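Local coordinates for peptidoglycan DD-endopeptidase ShyB (Vibrio cholerae, PDB 2GU1), which cuts the peptide cross-links between adjacent peptidoglycan strands as a zinc-dependent endopeptidase, probably letting new glycan be inserted as the cell wall grows, at residues 179-182 against 188-191; 127-132 against 136-141; 109-114 against 170-175. All blocks are in the same frame, centred on the assembly; numbering follows the deposited sequence.

Contact 1 of 3, residues 179-182 against 188-191; sequences VSAF and RFYD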
loop_
_atom_site.group_PDB
_atom_site.type_symbol
_atom_site.label_atom_id
_atom_site.label_comp_id
_atom_site.label_asym_id
_atom_site.label_seq_id
_atom_site.Cartn_x
_atom_site.Cartn_y
_atom_site.Cartn_z
ATOM N N VAL A 179 -2.803 -9.697 28.424
ATOM C CA VAL A 179 -1.891 -9.153 27.425
ATOM C C VAL A 179 -2.554 -8.000 26.672
ATOM O O VAL A 179 -3.738 -8.060 26.354
ATOM C CB VAL A 179 -1.487 -10.227 26.393
ATOM C CG1 VAL A 179 -0.374 -9.698 25.510
ATOM C CG2 VAL A 179 -1.058 -11.502 27.099
ATOM N N SER A 180 -1.793 -6.949 26.387
ATOM C CA SER A 180 -2.342 -5.813 25.655
ATOM C C SER A 180 -1.272 -5.110 24.825
ATOM O O SER A 180 -0.111 -5.016 25.235
ATOM C CB SER A 180 -3.000 -4.824 26.625
ATOM O OG SER A 180 -2.046 -4.255 27.503
ATOM N N ALA A 181 -1.665 -4.629 23.650
ATOM C CA ALA A 181 -0.749 -3.939 22.754
ATOM C C ALA A 181 -1.431 -2.690 22.206
ATOM O O ALA A 181 -2.651 -2.670 22.021
ATOM C CB ALA A 181 -0.336 -4.858 21.609
ATOM N N PHE A 182 -0.638 -1.660 21.937
ATOM C CA PHE A 182 -1.156 -0.387 21.438
ATOM C C PHE A 182 -0.345 0.097 20.248
ATOM O O PHE A 182 0.878 -0.050 20.228
ATOM C CB PHE A 182 -1.082 0.664 22.550
ATOM C CG PHE A 182 -1.745 0.240 23.825
ATOM C CD1 PHE A 182 -3.122 0.383 23.995
ATOM C CD2 PHE A 182 -0.993 -0.291 24.866
ATOM C CE1 PHE A 182 -3.737 -0.007 25.182
ATOM C CE2 PHE A 182 -1.599 -0.684 26.055
ATOM C CZ PHE A 182 -2.975 -0.537 26.215
ATOM N N ARG A 188 3.939 0.960 14.796
ATOM C CA ARG A 188 4.117 -0.403 15.293
ATOM C C ARG A 188 3.403 -0.556 16.628
ATOM O O ARG A 188 3.199 0.435 17.337
ATOM C CB ARG A 188 5.605 -0.727 15.495
ATOM C CG ARG A 188 6.419 -0.776 14.218
ATOM C CD ARG A 188 7.817 -1.313 14.495
ATOM N NE ARG A 188 8.565 -0.491 15.446
ATOM C CZ ARG A 188 9.709 -0.873 16.014
ATOM N NH1 ARG A 188 10.223 -2.059 15.725
ATOM N NH2 ARG A 188 10.344 -0.072 16.863
ATOM N N PHE A 189 3.032 -1.792 16.967
ATOM C CA PHE A 189 2.364 -2.088 18.237
ATOM C C PHE A 189 3.388 -2.390 19.328
ATOM O O PHE A 189 4.345 -3.127 19.088
ATOM C CB PHE A 189 1.454 -3.314 18.122
ATOM C CG PHE A 189 0.114 -3.023 17.525
ATOM C CD1 PHE A 189 -0.052 -2.974 16.146
ATOM C CD2 PHE A 189 -0.986 -2.786 18.350
ATOM C CE1 PHE A 189 -1.305 -2.691 15.589
ATOM C CE2 PHE A 189 -2.242 -2.502 17.802
ATOM C CZ PHE A 189 -2.397 -2.456 16.420
ATOM N N TYR A 190 3.159 -1.839 20.516
ATOM C CA TYR A 190 4.034 -2.036 21.678
ATOM C C TYR A 190 3.208 -2.561 22.847
ATOM O O TYR A 190 1.999 -2.310 22.912
ATOM C CB TYR A 190 4.656 -0.703 22.114
ATOM C CG TYR A 190 5.695 -0.150 21.165
ATOM C CD1 TYR A 190 7.053 -0.152 21.512
ATOM C CD2 TYR A 190 5.329 0.388 19.935
ATOM C CE1 TYR A 190 8.015 0.371 20.654
ATOM C CE2 TYR A 190 6.286 0.918 19.061
ATOM C CZ TYR A 190 7.626 0.906 19.431
ATOM O OH TYR A 190 8.576 1.425 18.585
ATOM N N ASP A 191 3.841 -3.291 23.764
ATOM C CA ASP A 191 3.109 -3.754 24.934
ATOM C C ASP A 191 3.183 -2.624 25.959
ATOM O O ASP A 191 3.796 -1.588 25.684
ATOM C CB ASP A 191 3.679 -5.064 25.510
ATOM C CG ASP A 191 5.143 -4.967 25.909
ATOM O OD1 ASP A 191 5.610 -3.881 26.311
ATOM O OD2 ASP A 191 5.822 -6.015 25.840
#
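Phe182 and Tyr190 face each other as an antiparallel hydrogen-bonded pair in the beta hairpin formed by strands 179-183 and 189-191, the last two strands of the five-stranded antiparallel sheet in the Csd3-like second domain. Each backbone N-H of the pair meets the other's carbonyl: Phe182 N donates to Tyr190 O and Tyr190 N to Phe182 O, both over 2.9 Å. Both oxygens also receive CA-H...O contacts, Tyr190 O from Ala181 CA and Phe182 O from Phe189 CA at 3.2 Å.

Phe189 shows how one side chain can lie along a neighbouring strand. Its CB sits 3.9 Å from Phe182 O. With CG anti to the carbonyl carbon (chi1 -81°), the ring is carried back alongside the peptide link between Ala181 and Phe182, CD2 leading: CG stays near the Phe182 carbonyl, CD2 comes within 3.5 Å of Phe182 C, and CE2 still touches that carbon. The carbonyl carbon of Ala181 lies at the ring edge, near its plane, and Ala181 CB packs against CD2. Beyond this hairpin, Ile170 of the adjacent strand and Val131 of helix 122-132 also touch Phe189, so the ring belongs to the sheet face on which that helix rests.

Tyr190 turns its outer end away from strand 179-183. Its hydroxyl is hydrogen-bonded to Asp186 OD2 in the hairpin loop, the same carboxylate oxygen that forms a salt bridge with Arg188 NE. Arg188 NH2 donates to Tyr190 OH over 2.9 Å in a bent bond, the oxygen standing 34° out of the guanidinium plane.

Contact 2 of 3, residues 127-132 against 136-141; sequences NITQVM and IDFSRS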
loop_
_atom_site.group_PDB
_atom_site.type_symbol
_atom_site.label_atom_id
_atom_site.label_comp_id
_atom_site.label_asym_id
_atom_site.label_seq_id
_atom_site.Cartn_x
_atom_site.Cartn_y
_atom_site.Cartn_z
ATOM N N ASN A 127 -4.478 -9.466 11.173
ATOM C CA ASN A 127 -3.610 -8.426 11.724
ATOM C C ASN A 127 -3.418 -8.671 13.219
ATOM O O ASN A 127 -2.302 -8.608 13.736
ATOM C CB ASN A 127 -4.224 -7.035 11.481
ATOM C CG ASN A 127 -3.319 -5.897 11.945
ATOM O OD1 ASN A 127 -2.107 -6.076 12.110
ATOM N ND2 ASN A 127 -3.901 -4.716 12.141
ATOM N N ILE A 128 -4.513 -8.970 13.909
ATOM C CA ILE A 128 -4.460 -9.229 15.344
ATOM C C ILE A 128 -3.591 -10.440 15.691
ATOM O O ILE A 128 -2.707 -10.351 16.550
ATOM C CB ILE A 128 -5.881 -9.440 15.921
ATOM C CG1 ILE A 128 -6.670 -8.128 15.837
ATOM C CG2 ILE A 128 -5.795 -9.912 17.369
ATOM C CD1 ILE A 128 -8.133 -8.244 16.236
ATOM N N THR A 129 -3.834 -11.570 15.032
ATOM C CA THR A 129 -3.048 -12.766 15.321
ATOM C C THR A 129 -1.576 -12.546 14.978
ATOM O O THR A 129 -0.692 -13.073 15.654
ATOM C CB THR A 129 -3.592 -14.010 14.565
ATOM O OG1 THR A 129 -3.687 -13.731 13.166
ATOM C CG2 THR A 129 -4.967 -14.388 15.096
ATOM N N GLN A 130 -1.321 -11.751 13.943
ATOM C CA GLN A 130 0.046 -11.441 13.521
ATOM C C GLN A 130 0.766 -10.655 14.614
ATOM O O GLN A 130 1.843 -11.036 15.058
ATOM C CB GLN A 130 0.024 -10.616 12.232
ATOM C CG GLN A 130 1.374 -10.036 11.833
ATOM C CD GLN A 130 1.243 -8.857 10.870
ATOM O OE1 GLN A 130 0.605 -7.844 11.187
ATOM N NE2 GLN A 130 1.850 -8.982 9.692
ATOM N N VAL A 131 0.155 -9.556 15.047
ATOM C CA VAL A 131 0.727 -8.707 16.084
ATOM C C VAL A 131 0.974 -9.435 17.403
ATOM O O VAL A 131 2.030 -9.282 18.013
ATOM C CB VAL A 131 -0.191 -7.486 16.370
ATOM C CG1 VAL A 131 0.253 -6.769 17.640
ATOM C CG2 VAL A 131 -0.168 -6.534 15.182
ATOM N N MET A 132 0.003 -10.230 17.837
ATOM C CA MET A 132 0.105 -10.936 19.114
ATOM C C MET A 132 0.744 -12.329 19.096
ATOM O O MET A 132 0.811 -12.981 20.139
ATOM C CB MET A 132 -1.289 -11.061 19.739
ATOM C CG MET A 132 -2.053 -9.748 19.881
ATOM S SD MET A 132 -1.182 -8.566 20.907
ATOM C CE MET A 132 -1.598 -9.140 22.509
ATOM N N ILE A 136 0.950 -14.407 22.506
ATOM C CA ILE A 136 -0.152 -15.353 22.659
ATOM C C ILE A 136 -0.070 -16.557 21.721
ATOM O O ILE A 136 0.178 -16.414 20.523
ATOM C CB ILE A 136 -1.522 -14.669 22.412
ATOM C CG1 ILE A 136 -1.742 -13.546 23.426
ATOM C CG2 ILE A 136 -2.646 -15.693 22.519
ATOM C CD1 ILE A 136 -3.081 -12.848 23.284
ATOM N N ASP A 137 -0.283 -17.743 22.285
ATOM C CA ASP A 137 -0.286 -18.983 21.517
ATOM C C ASP A 137 -1.765 -19.244 21.264
ATOM O O ASP A 137 -2.461 -19.765 22.136
ATOM C CB ASP A 137 0.309 -20.132 22.342
ATOM C CG ASP A 137 0.422 -21.435 21.550
ATOM O OD1 ASP A 137 -0.579 -21.856 20.926
ATOM O OD2 ASP A 137 1.514 -22.045 21.559
ATOM N N PHE A 138 -2.245 -18.868 20.080
ATOM C CA PHE A 138 -3.653 -19.045 19.739
ATOM C C PHE A 138 -4.077 -20.504 19.603
ATOM O O PHE A 138 -5.102 -20.814 18.992
ATOM C CB PHE A 138 -3.990 -18.272 18.456
ATOM C CG PHE A 138 -3.898 -16.776 18.614
ATOM C CD1 PHE A 138 -2.675 -16.121 18.501
ATOM C CD2 PHE A 138 -5.030 -16.028 18.935
ATOM C CE1 PHE A 138 -2.578 -14.745 18.710
ATOM C CE2 PHE A 138 -4.945 -14.651 19.148
ATOM C CZ PHE A 138 -3.717 -14.008 19.035
ATOM N N SER A 139 -3.291 -21.395 20.195
ATOM C CA SER A 139 -3.578 -22.821 20.152
ATOM C C SER A 139 -3.713 -23.376 21.568
ATOM O O SER A 139 -4.506 -24.283 21.815
ATOM C CB SER A 139 -2.448 -23.554 19.427
ATOM O OG SER A 139 -2.090 -22.878 18.234
ATOM N N ARG A 140 -2.941 -22.820 22.497
ATOM C CA ARG A 140 -2.950 -23.283 23.878
ATOM C C ARG A 140 -3.736 -22.406 24.854
ATOM O O ARG A 140 -4.389 -22.919 25.767
ATOM C CB ARG A 140 -1.515 -23.442 24.366
ATOM N N SER A 141 -3.664 -21.091 24.667
ATOM C CA SER A 141 -4.352 -20.142 25.541
ATOM C C SER A 141 -5.825 -20.031 25.190
ATOM O O SER A 141 -6.249 -19.109 24.476
ATOM C CB SER A 141 -3.684 -18.777 25.424
ATOM O OG SER A 141 -2.281 -18.931 25.292
#
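With chi1 at -67°, Phe138 holds CG anti to its own carbonyl carbon and sends its ring toward helix 122-132. There Thr129, its OG1 between the backbone N and the carbonyl carbon (chi1 54°), has CG2 opposite that carbon and turned to the ring. The result is a CH-pi contact between a helix and the irregular segment that follows it, within the Csd3-like second domain. Thr129 CG2 stands 4.0 Å from the ring centroid, almost directly above it, and Thr129 CA lies on the same face, near CE1 and CZ. On the opposite face Ile136 CG2 is centred 3.8 Å above the plane, so the ring is sandwiched between two methyl groups, one from the helix and one from its own segment. At the ring edge, Met132 CB lies in the plane, 3.9 Å from Phe138 CZ. Contacts on both faces and at the edge restrict the tilt of the ring.

The Thr129 hydroxyl points back into its helix, bonded to the carbonyls of Val125 and Ala126. Met132 bends at both chi2 and chi3, and its CE meets Ile136 CD1 at 4.1 Å. At the backbone, Ile136 N donates to Met132 O over 2.8 Å and ties the returning chain to the last part of the helix. Farther on, Asp137 makes an Asx motif, its OD1 taking the N-H of Arg140 at 3.0 Å from above the carboxylate plane.

Contact 3 of 3, residues 109-114 against 170-175; sequences GSFSVS and ISFKLA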
loop_
_atom_site.group_PDB
_atom_site.type_symbol
_atom_site.label_atom_id
_atom_site.label_comp_id
_atom_site.label_asym_id
_atom_site.label_seq_id
_atom_site.Cartn_x
_atom_site.Cartn_y
_atom_site.Cartn_z
ATOM N N GLY A 109 -15.976 -19.956 21.211
ATOM C CA GLY A 109 -15.757 -20.453 19.873
ATOM C C GLY A 109 -14.270 -20.218 20.021
ATOM O O GLY A 109 -13.807 -20.072 21.155
ATOM N N SER A 110 -13.505 -20.182 18.945
ATOM C CA SER A 110 -12.086 -19.897 19.106
ATOM C C SER A 110 -12.000 -18.383 18.930
ATOM O O SER A 110 -12.991 -17.757 18.548
ATOM C CB SER A 110 -11.280 -20.602 18.025
ATOM O OG SER A 110 -11.763 -20.237 16.745
ATOM N N PHE A 111 -10.845 -17.787 19.207
ATOM C CA PHE A 111 -10.725 -16.342 19.041
ATOM C C PHE A 111 -11.198 -15.891 17.661
ATOM O O PHE A 111 -11.999 -14.965 17.547
ATOM C CB PHE A 111 -9.281 -15.871 19.240
ATOM C CG PHE A 111 -9.052 -14.447 18.797
ATOM C CD1 PHE A 111 -9.708 -13.393 19.432
ATOM C CD2 PHE A 111 -8.231 -14.167 17.709
ATOM C CE1 PHE A 111 -9.552 -12.080 18.986
ATOM C CE2 PHE A 111 -8.069 -12.860 17.256
ATOM C CZ PHE A 111 -8.730 -11.815 17.894
ATOM N N SER A 112 -10.703 -16.546 16.615
ATOM C CA SER A 112 -11.074 -16.181 15.249
ATOM C C SER A 112 -12.577 -16.183 15.001
ATOM O O SER A 112 -13.121 -15.229 14.440
ATOM C CB SER A 112 -10.390 -17.111 14.247
ATOM O OG SER A 112 -8.987 -16.912 14.258
ATOM N N VAL A 113 -13.245 -17.251 15.423
ATOM C CA VAL A 113 -14.686 -17.380 15.240
ATOM C C VAL A 113 -15.440 -16.309 16.014
ATOM O O VAL A 113 -16.315 -15.632 15.469
ATOM C CB VAL A 113 -15.179 -18.768 15.704
ATOM C CG1 VAL A 113 -16.688 -18.859 15.569
ATOM C CG2 VAL A 113 -14.507 -19.854 14.882
ATOM N N SER A 114 -15.090 -16.165 17.288
ATOM C CA SER A 114 -15.719 -15.182 18.158
ATOM C C SER A 114 -15.467 -13.753 17.675
ATOM O O SER A 114 -16.330 -12.883 17.808
ATOM C CB SER A 114 -15.193 -15.345 19.585
ATOM O OG SER A 114 -15.800 -14.414 20.460
ATOM N N ILE A 170 -5.257 -3.568 21.291
ATOM C CA ILE A 170 -5.632 -4.971 21.367
ATOM C C ILE A 170 -5.386 -5.424 22.801
ATOM O O ILE A 170 -4.286 -5.250 23.323
ATOM C CB ILE A 170 -4.749 -5.820 20.417
ATOM C CG1 ILE A 170 -4.963 -5.373 18.966
ATOM C CG2 ILE A 170 -5.049 -7.299 20.587
ATOM C CD1 ILE A 170 -4.041 -6.051 17.969
ATOM N N SER A 171 -6.398 -5.985 23.450
ATOM C CA SER A 171 -6.198 -6.453 24.816
ATOM C C SER A 171 -6.948 -7.750 25.063
ATOM O O SER A 171 -8.111 -7.888 24.687
ATOM C CB SER A 171 -6.657 -5.396 25.823
ATOM O OG SER A 171 -8.068 -5.384 25.931
ATOM N N PHE A 172 -6.266 -8.702 25.691
ATOM C CA PHE A 172 -6.864 -9.988 26.004
ATOM C C PHE A 172 -6.928 -10.193 27.512
ATOM O O PHE A 172 -5.938 -10.010 28.219
ATOM C CB PHE A 172 -6.060 -11.139 25.378
ATOM C CG PHE A 172 -6.266 -11.301 23.895
ATOM C CD1 PHE A 172 -5.597 -10.489 22.986
ATOM C CD2 PHE A 172 -7.134 -12.270 23.406
ATOM C CE1 PHE A 172 -5.787 -10.645 21.609
ATOM C CE2 PHE A 172 -7.332 -12.434 22.032
ATOM C CZ PHE A 172 -6.657 -11.617 21.134
ATOM N N LYS A 173 -8.106 -10.555 28.000
ATOM C CA LYS A 173 -8.285 -10.820 29.419
ATOM C C LYS A 173 -8.118 -12.334 29.528
ATOM O O LYS A 173 -9.065 -13.090 29.322
ATOM C CB LYS A 173 -9.689 -10.404 29.865
ATOM C CG LYS A 173 -10.218 -9.119 29.209
ATOM C CD LYS A 173 -9.227 -7.949 29.261
ATOM C CE LYS A 173 -8.933 -7.491 30.687
ATOM N NZ LYS A 173 -8.208 -8.520 31.489
ATOM N N LEU A 174 -6.899 -12.769 29.828
ATOM C CA LEU A 174 -6.585 -14.191 29.932
ATOM C C LEU A 174 -6.442 -14.695 31.360
ATOM O O LEU A 174 -6.004 -13.967 32.254
ATOM C CB LEU A 174 -5.285 -14.493 29.180
ATOM C CG LEU A 174 -5.293 -14.707 27.665
ATOM C CD1 LEU A 174 -6.402 -13.916 27.009
ATOM C CD2 LEU A 174 -3.927 -14.321 27.112
ATOM N N ALA A 175 -6.809 -15.956 31.562
ATOM C CA ALA A 175 -6.692 -16.573 32.873
ATOM C C ALA A 175 -5.204 -16.814 33.113
ATOM O O ALA A 175 -4.724 -16.743 34.244
ATOM C CB ALA A 175 -7.453 -17.888 32.899
#
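Phe172 and Phe111 meet as a T-shaped pair, a compact example of how one aromatic contact can join a helix to a sheet. Along segment 170-175, Ile170 comes first, its side chain buried against Ile128 and Met132 of helix 122-132 and its backbone bonded to Ala181 of the adjacent strand, followed by Ser171, whose backbone pairs with Asp149 on the other neighbouring strand.

Phe172 then crosses to helix 111-117. Its ring directs the CE2-CZ edge at one face of Phe111, with the centroids 5.1 Å apart and the planes at 61°. CZ makes the closest approach, 3.6 Å from Phe111 CE1, and CE2 lies 3.7 Å from Phe111 CD1; the edge therefore settles over the CD1-CE1 side of the ring rather than its centre. Phe111 reaches this position because CG is anti to the backbone N (chi1 168°) in the first turn of its helix, where Ser110 is the N-cap and its O accepts from Ser114 N over 2.9 Å. Phe111 has a second edge-to-face partner in Phe148 of strand 147-157, which also packs on Phe172; Phe138 touches Phe111 and Phe172 as well, so four aromatic rings gather here.

Lys173 closes the strand, its NZ in a salt bridge with Asp178, and Leu174 lies beyond it. The whole is a helix packed through aromatic rings on one face of an antiparallel sheet, a two-layer alpha+beta arrangement.

How the contacts relate
Contacts 2 and 3 fill the apolar layer between the sheet and its helices, and contact 1 extends the sheet, lending Val179, Ala181 and Phe189 to that layer. Contacts 2 and 3 are closest, with centres about 9 Å apart: Ile136 CD1 lies 3.5 Å from Phe172 CD1, and Phe138 CE2 3.6 Å from Phe111 CD2. Contact 2 is nested within the loop that contact 3 closes. Contact 1, centred about 13 Å from contact 2, meets it where Ala181 CB packs 3.9 Å from Met132 SD. Contacts 1 and 3 share the sheet, Val179 O and Phe172 N being 2.7 Å apart. All three lie away from the catalytic zinc held by His232, Asp236 and His313.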